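Local coordinates for protein galactose mutarotase related enzyme (Lactobacillus casei, PDB 3Q1N) that probably binds a carbohydrate and may act as an isomerase of the aldose 1-epimerase kind, at residues Thr230-Trp242 against Phe251-Gln263. Residues are numbered along the deposited sequence; the frame is centred on the assembly and turned at random. Where two conformers were deposited one is given.
With EDO (1,2-ethanediol), chain J; EDO (1,2-ethanediol), chain N; EDO (1,2-ethanediol), chain R.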
loop_
_atom_site.group_PDB
_atom_site.type_symbol
_atom_site.label_atom_id
_atom_site.label_comp_id
_atom_site.label_asym_id
_atom_site.label_seq_id
_atom_site.Cartn_x
_atom_site.Cartn_y
_atom_site.Cartn_z
ATOM N N THR A 230 -6.780 -9.205 -8.652
ATOM C CA THR A 230 -6.300 -8.197 -9.582
ATOM C C THR A 230 -6.519 -6.821 -8.943
ATOM O O THR A 230 -7.625 -6.515 -8.462
ATOM C CB THR A 230 -7.031 -8.271 -10.920
ATOM O OG1 THR A 230 -6.763 -9.545 -11.508
ATOM C CG2 THR A 230 -6.560 -7.136 -11.894
ATOM N N LEU A 231 -5.469 -6.017 -8.924
ATOM C CA LEU A 231 -5.511 -4.636 -8.444
ATOM C C LEU A 231 -5.713 -3.683 -9.605
ATOM O O LEU A 231 -5.003 -3.742 -10.604
ATOM C CB LEU A 231 -4.242 -4.267 -7.682
ATOM C CG LEU A 231 -3.918 -5.046 -6.414
ATOM C CD1 LEU A 231 -2.693 -4.482 -5.687
ATOM C CD2 LEU A 231 -5.087 -5.147 -5.420
ATOM N N ASP A 232 -6.767 -2.874 -9.531
ATOM C CA ASP A 232 -7.032 -1.825 -10.505
ATOM C C ASP A 232 -6.434 -0.551 -9.903
ATOM O O ASP A 232 -6.932 -0.040 -8.925
ATOM C CB ASP A 232 -8.541 -1.663 -10.740
ATOM C CG ASP A 232 -9.198 -2.952 -11.287
ATOM O OD1 ASP A 232 -8.494 -3.930 -11.609
ATOM O OD2 ASP A 232 -10.428 -2.996 -11.352
ATOM N N ILE A 233 -5.340 -0.075 -10.474
ATOM C CA ILE A 233 -4.485 0.943 -9.789
ATOM C C ILE A 233 -3.965 2.036 -10.736
ATOM O O ILE A 233 -2.892 2.594 -10.528
ATOM C CB ILE A 233 -3.334 0.223 -9.004
ATOM C CG1 ILE A 233 -2.735 -0.905 -9.821
ATOM C CG2 ILE A 233 -3.882 -0.349 -7.703
ATOM C CD1 ILE A 233 -2.019 -0.488 -11.029
ATOM N N SER A 234 -4.746 2.425 -11.738
ATOM C CA SER A 234 -4.307 3.484 -12.672
ATOM C C SER A 234 -3.945 4.760 -11.922
ATOM O O SER A 234 -3.042 5.492 -12.332
ATOM C CB SER A 234 -5.382 3.814 -13.713
ATOM O OG SER A 234 -5.616 2.742 -14.614
ATOM N N ASP A 235 -4.678 5.057 -10.847
ATOM C CA ASP A 235 -4.450 6.283 -10.076
ATOM C C ASP A 235 -3.143 6.310 -9.283
ATOM O O ASP A 235 -2.714 7.385 -8.828
ATOM C CB ASP A 235 -5.596 6.521 -9.067
ATOM C CG ASP A 235 -6.908 6.949 -9.706
ATOM O OD1 ASP A 235 -6.985 7.147 -10.939
ATOM O OD2 ASP A 235 -7.921 7.054 -8.973
ATOM N N PHE A 236 -2.547 5.148 -9.030
ATOM C CA PHE A 236 -1.370 5.026 -8.172
ATOM C C PHE A 236 -0.150 4.877 -9.083
ATOM O O PHE A 236 -0.094 3.939 -9.866
ATOM C CB PHE A 236 -1.513 3.828 -7.220
ATOM C CG PHE A 236 -2.457 4.070 -6.077
ATOM C CD1 PHE A 236 -3.830 3.954 -6.239
ATOM C CD2 PHE A 236 -1.981 4.484 -4.858
ATOM C CE1 PHE A 236 -4.685 4.216 -5.193
ATOM C CE2 PHE A 236 -2.804 4.744 -3.819
ATOM C CZ PHE A 236 -4.210 4.640 -3.995
ATOM N N PRO A 237 0.811 5.805 -9.011
ATOM C CA PRO A 237 1.935 5.753 -9.946
ATOM C C PRO A 237 2.844 4.567 -9.754
ATOM O O PRO A 237 3.446 4.100 -10.719
ATOM C CB PRO A 237 2.675 7.075 -9.716
ATOM C CG PRO A 237 2.255 7.529 -8.368
ATOM C CD PRO A 237 0.823 7.017 -8.174
ATOM N N TYR A 238 2.957 4.042 -8.537
ATOM C CA TYR A 238 3.913 2.932 -8.306
ATOM C C TYR A 238 3.212 1.766 -7.612
ATOM O O TYR A 238 2.111 1.931 -7.076
ATOM C CB TYR A 238 5.117 3.435 -7.488
ATOM C CG TYR A 238 5.677 4.727 -8.014
ATOM C CD1 TYR A 238 6.176 4.801 -9.287
ATOM C CD2 TYR A 238 5.636 5.904 -7.245
ATOM C CE1 TYR A 238 6.659 5.957 -9.804
ATOM C CE2 TYR A 238 6.154 7.100 -7.775
ATOM C CZ TYR A 238 6.686 7.078 -9.045
ATOM O OH TYR A 238 7.186 8.212 -9.644
ATOM N N LEU A 239 3.851 0.592 -7.647
ATOM C CA LEU A 239 3.270 -0.645 -7.151
ATOM C C LEU A 239 4.375 -1.488 -6.592
ATOM O O LEU A 239 5.317 -1.818 -7.329
ATOM C CB LEU A 239 2.542 -1.411 -8.272
ATOM C CG LEU A 239 1.719 -2.622 -7.799
ATOM C CD1 LEU A 239 0.561 -2.203 -6.878
ATOM C CD2 LEU A 239 1.181 -3.419 -9.036
ATOM N N THR A 240 4.266 -1.872 -5.326
ATOM C CA THR A 240 5.372 -2.531 -4.648
ATOM C C THR A 240 5.038 -3.965 -4.249
ATOM O O THR A 240 3.963 -4.235 -3.731
ATOM C CB THR A 240 5.801 -1.725 -3.427
ATOM O OG1 THR A 240 6.280 -0.450 -3.880
ATOM C CG2 THR A 240 6.905 -2.415 -2.643
ATOM N N ILE A 241 5.975 -4.875 -4.514
ATOM C CA ILE A 241 5.842 -6.268 -4.112
ATOM C C ILE A 241 6.820 -6.525 -2.969
ATOM O O ILE A 241 7.986 -6.104 -3.032
ATOM C CB ILE A 241 6.136 -7.225 -5.279
ATOM C CG1 ILE A 241 5.316 -6.839 -6.522
ATOM C CG2 ILE A 241 5.834 -8.685 -4.878
ATOM C CD1 ILE A 241 6.047 -5.876 -7.498
ATOM N N TRP A 242 6.344 -7.198 -1.927
ATOM C CA TRP A 242 7.139 -7.462 -0.697
ATOM C C TRP A 242 6.708 -8.750 -0.016
ATOM O O TRP A 242 5.539 -9.074 0.025
ATOM C CB TRP A 242 7.012 -6.292 0.303
ATOM C CG TRP A 242 7.647 -6.585 1.608
ATOM C CD1 TRP A 242 8.992 -6.633 1.895
ATOM C CD2 TRP A 242 6.976 -6.948 2.804
ATOM N NE1 TRP A 242 9.183 -6.986 3.205
ATOM C CE2 TRP A 242 7.961 -7.170 3.789
ATOM C CE3 TRP A 242 5.622 -7.080 3.154
ATOM C CZ2 TRP A 242 7.637 -7.537 5.099
ATOM C CZ3 TRP A 242 5.301 -7.409 4.440
ATOM C CH2 TRP A 242 6.315 -7.646 5.408
ATOM N N PHE A 251 2.632 -15.526 2.293
ATOM C CA PHE A 251 1.948 -14.323 1.727
ATOM C C PHE A 251 2.877 -13.488 0.871
ATOM O O PHE A 251 4.084 -13.559 0.997
ATOM C CB PHE A 251 1.286 -13.479 2.838
ATOM C CG PHE A 251 2.239 -12.626 3.674
ATOM C CD1 PHE A 251 2.766 -11.411 3.202
ATOM C CD2 PHE A 251 2.576 -13.019 4.960
ATOM C CE1 PHE A 251 3.608 -10.618 4.009
ATOM C CE2 PHE A 251 3.412 -12.218 5.767
ATOM C CZ PHE A 251 3.936 -11.057 5.288
ATOM N N ILE A 252 2.271 -12.704 -0.015
ATOM C CA ILE A 252 2.957 -11.701 -0.811
ATOM C C ILE A 252 2.103 -10.461 -0.752
ATOM O O ILE A 252 0.872 -10.551 -0.921
ATOM C CB ILE A 252 3.147 -12.164 -2.274
ATOM C CG1 ILE A 252 4.030 -13.410 -2.333
ATOM C CG2 ILE A 252 3.812 -10.994 -3.115
ATOM C CD1 ILE A 252 4.041 -14.069 -3.725
ATOM N N ALA A 253 2.744 -9.327 -0.387
ATOM C CA ALA A 253 2.099 -8.032 -0.421
ATOM C C ALA A 253 2.264 -7.370 -1.778
ATOM O O ALA A 253 3.335 -7.424 -2.392
ATOM C CB ALA A 253 2.648 -7.113 0.722
ATOM N N VAL A 254 1.193 -6.715 -2.231
ATOM C CA VAL A 254 1.172 -6.015 -3.517
ATOM C C VAL A 254 0.538 -4.686 -3.192
ATOM O O VAL A 254 -0.650 -4.622 -2.867
ATOM C CB VAL A 254 0.405 -6.802 -4.616
ATOM C CG1 VAL A 254 0.582 -6.055 -5.973
ATOM C CG2 VAL A 254 0.922 -8.275 -4.715
ATOM N N GLU A 255 1.359 -3.625 -3.218
ATOM C CA GLU A 255 1.109 -2.411 -2.476
ATOM C C GLU A 255 1.028 -1.180 -3.363
ATOM O O GLU A 255 2.048 -0.724 -3.901
ATOM C CB GLU A 255 2.221 -2.227 -1.440
ATOM C CG GLU A 255 2.580 -3.488 -0.601
ATOM C CD GLU A 255 3.851 -3.308 0.199
ATOM O OE1 GLU A 255 4.471 -2.220 0.112
ATOM O OE2 GLU A 255 4.266 -4.252 0.914
ATOM N N PRO A 256 -0.185 -0.644 -3.556
ATOM C CA PRO A 256 -0.285 0.568 -4.356
ATOM C C PRO A 256 0.370 1.759 -3.636
ATOM O O PRO A 256 0.022 2.024 -2.483
ATOM C CB PRO A 256 -1.802 0.753 -4.521
ATOM C CG PRO A 256 -2.405 -0.621 -4.344
ATOM C CD PRO A 256 -1.521 -1.229 -3.273
ATOM N N PHE A 257 1.259 2.464 -4.340
ATOM C CA PHE A 257 2.026 3.607 -3.785
ATOM C C PHE A 257 1.751 4.887 -4.581
ATOM O O PHE A 257 2.023 4.952 -5.808
ATOM C CB PHE A 257 3.553 3.386 -3.864
ATOM C CG PHE A 257 4.189 2.528 -2.753
ATOM C CD1 PHE A 257 3.464 1.778 -1.845
ATOM C CD2 PHE A 257 5.561 2.468 -2.689
ATOM C CE1 PHE A 257 4.114 1.003 -0.878
ATOM C CE2 PHE A 257 6.191 1.707 -1.732
ATOM C CZ PHE A 257 5.494 0.980 -0.839
ATOM N N ASP A 258 1.250 5.911 -3.888
ATOM C CA ASP A 258 1.294 7.304 -4.390
ATOM C C ASP A 258 2.378 8.070 -3.618
ATOM O O ASP A 258 2.094 8.967 -2.859
ATOM C CB ASP A 258 -0.081 7.967 -4.255
ATOM C CG ASP A 258 -0.143 9.339 -4.915
ATOM O OD1 ASP A 258 0.677 9.622 -5.830
ATOM O OD2 ASP A 258 -1.044 10.132 -4.516
ATOM N N GLY A 259 3.629 7.657 -3.847
ATOM C CA GLY A 259 4.787 8.160 -3.143
ATOM C C GLY A 259 5.824 7.058 -3.110
ATOM O O GLY A 259 5.647 5.996 -3.707
ATOM N N LEU A 260 6.966 7.377 -2.514
ATOM C CA LEU A 260 8.124 6.472 -2.498
ATOM C C LEU A 260 8.890 6.625 -1.209
ATOM O O LEU A 260 8.940 7.722 -0.624
ATOM C CB LEU A 260 9.064 6.832 -3.637
ATOM C CG LEU A 260 8.611 6.600 -5.094
ATOM C CD1 LEU A 260 9.542 7.240 -6.070
ATOM C CD2 LEU A 260 8.456 5.106 -5.309
ATOM N N PRO A 261 9.530 5.532 -0.746
ATOM C CA PRO A 261 10.463 5.692 0.371
ATOM C C PRO A 261 11.549 6.698 0.033
ATOM O O PRO A 261 11.840 6.947 -1.131
ATOM C CB PRO A 261 11.103 4.295 0.489
ATOM C CG PRO A 261 10.117 3.359 -0.244
ATOM C CD PRO A 261 9.531 4.169 -1.311
ATOM N N ASP A 262 12.211 7.256 1.044
ATOM C CA ASP A 262 13.270 8.176 0.795
ATOM C C ASP A 262 14.427 7.541 0.007
ATOM O O ASP A 262 14.746 6.351 0.138
ATOM C CB ASP A 262 13.858 8.671 2.113
ATOM C CG ASP A 262 13.336 10.038 2.564
ATOM O OD1 ASP A 262 12.871 10.863 1.724
ATOM O OD2 ASP A 262 13.456 10.304 3.780
ATOM N N GLN A 263 15.060 8.388 -0.797
ATOM C CA GLN A 263 16.380 8.093 -1.357
ATOM C C GLN A 263 17.413 8.329 -0.259
ATOM O O GLN A 263 17.421 9.371 0.364
ATOM C CB GLN A 263 16.683 8.993 -2.558
ATOM C CG GLN A 263 18.094 8.748 -3.070
ATOM C CD GLN A 263 18.409 9.351 -4.428
ATOM O OE1 GLN A 263 17.514 9.842 -5.153
ATOM N NE2 GLN A 263 19.698 9.340 -4.784
HETATM C C1 EDO J . 7.253 -3.038 1.795
HETATM O O1 EDO J . 6.657 -1.734 1.658
HETATM C C2 EDO J . 7.930 -3.242 3.132
HETATM O O2 EDO J . 7.002 -3.087 4.230
HETATM C C1 EDO N . 0.578 11.061 -9.048
HETATM O O1 EDO N . 1.466 11.371 -7.953
HETATM C C2 EDO N . -0.564 12.058 -9.071
HETATM O O2 EDO N . -1.569 11.638 -8.157
HETATM C C1 EDO R . -11.221 9.972 -8.184
HETATM O O1 EDO R . -11.525 9.020 -7.152
HETATM C C2 EDO R . -9.974 9.519 -8.942
HETATM O O2 EDO R . -10.164 8.190 -9.457
#
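Strands 238-242 and 251-258 form an antiparallel beta hairpin in which Tyr238, Thr240 and Trp242 pair with Phe257, Glu255 and Ala253 through six backbone hydrogen bonds, from Glu255 N to Thr240 O at 2.7 Å to Trp242 N to Ala253 O at 3.1 Å. On the face bearing Thr240, Thr240 CB makes a CH-pi contact over the Phe257 ring, 4.0 Å from its centroid; the buried Thr240 OG1, 3.0 Å from Phe257 CE2, has no hydrogen-bond partner in the model. Next to it Glu255, extended beyond CG, accepts a hydrogen bond at OE1 from O1 of an ethanediol (2.7 Å). The diol, probably from the crystallisation liquor, is also hydrogen-bonded to His143 NE2 and lies over one face of the Trp242 indole, marking what may be a pocket in this galactose mutarotase-like beta fold. A chi1 of 173° swings the indole alongside Phe251, Trp242 CZ3 3.7 Å from Phe251 CE1 and the rings oblique, while Ala253 CB abuts the indole edge. Replacing Trp242 by alanine is likely to open a gap beside Phe251 and Ala253 and bare one side of the diol site. The other face, carrying Leu239, Val254 and Pro256, turns toward strand 229-232 and the loop after it: Leu231 CD1 touches Val254 CG1 at 3.6 Å, and Ile233 CG2 reaches Pro256 CG. At the end of the type I turn from Ile233 to Phe236, Pro256 CB makes a CH-pi contact over the Phe236 ring, 3.9 Å from its centroid.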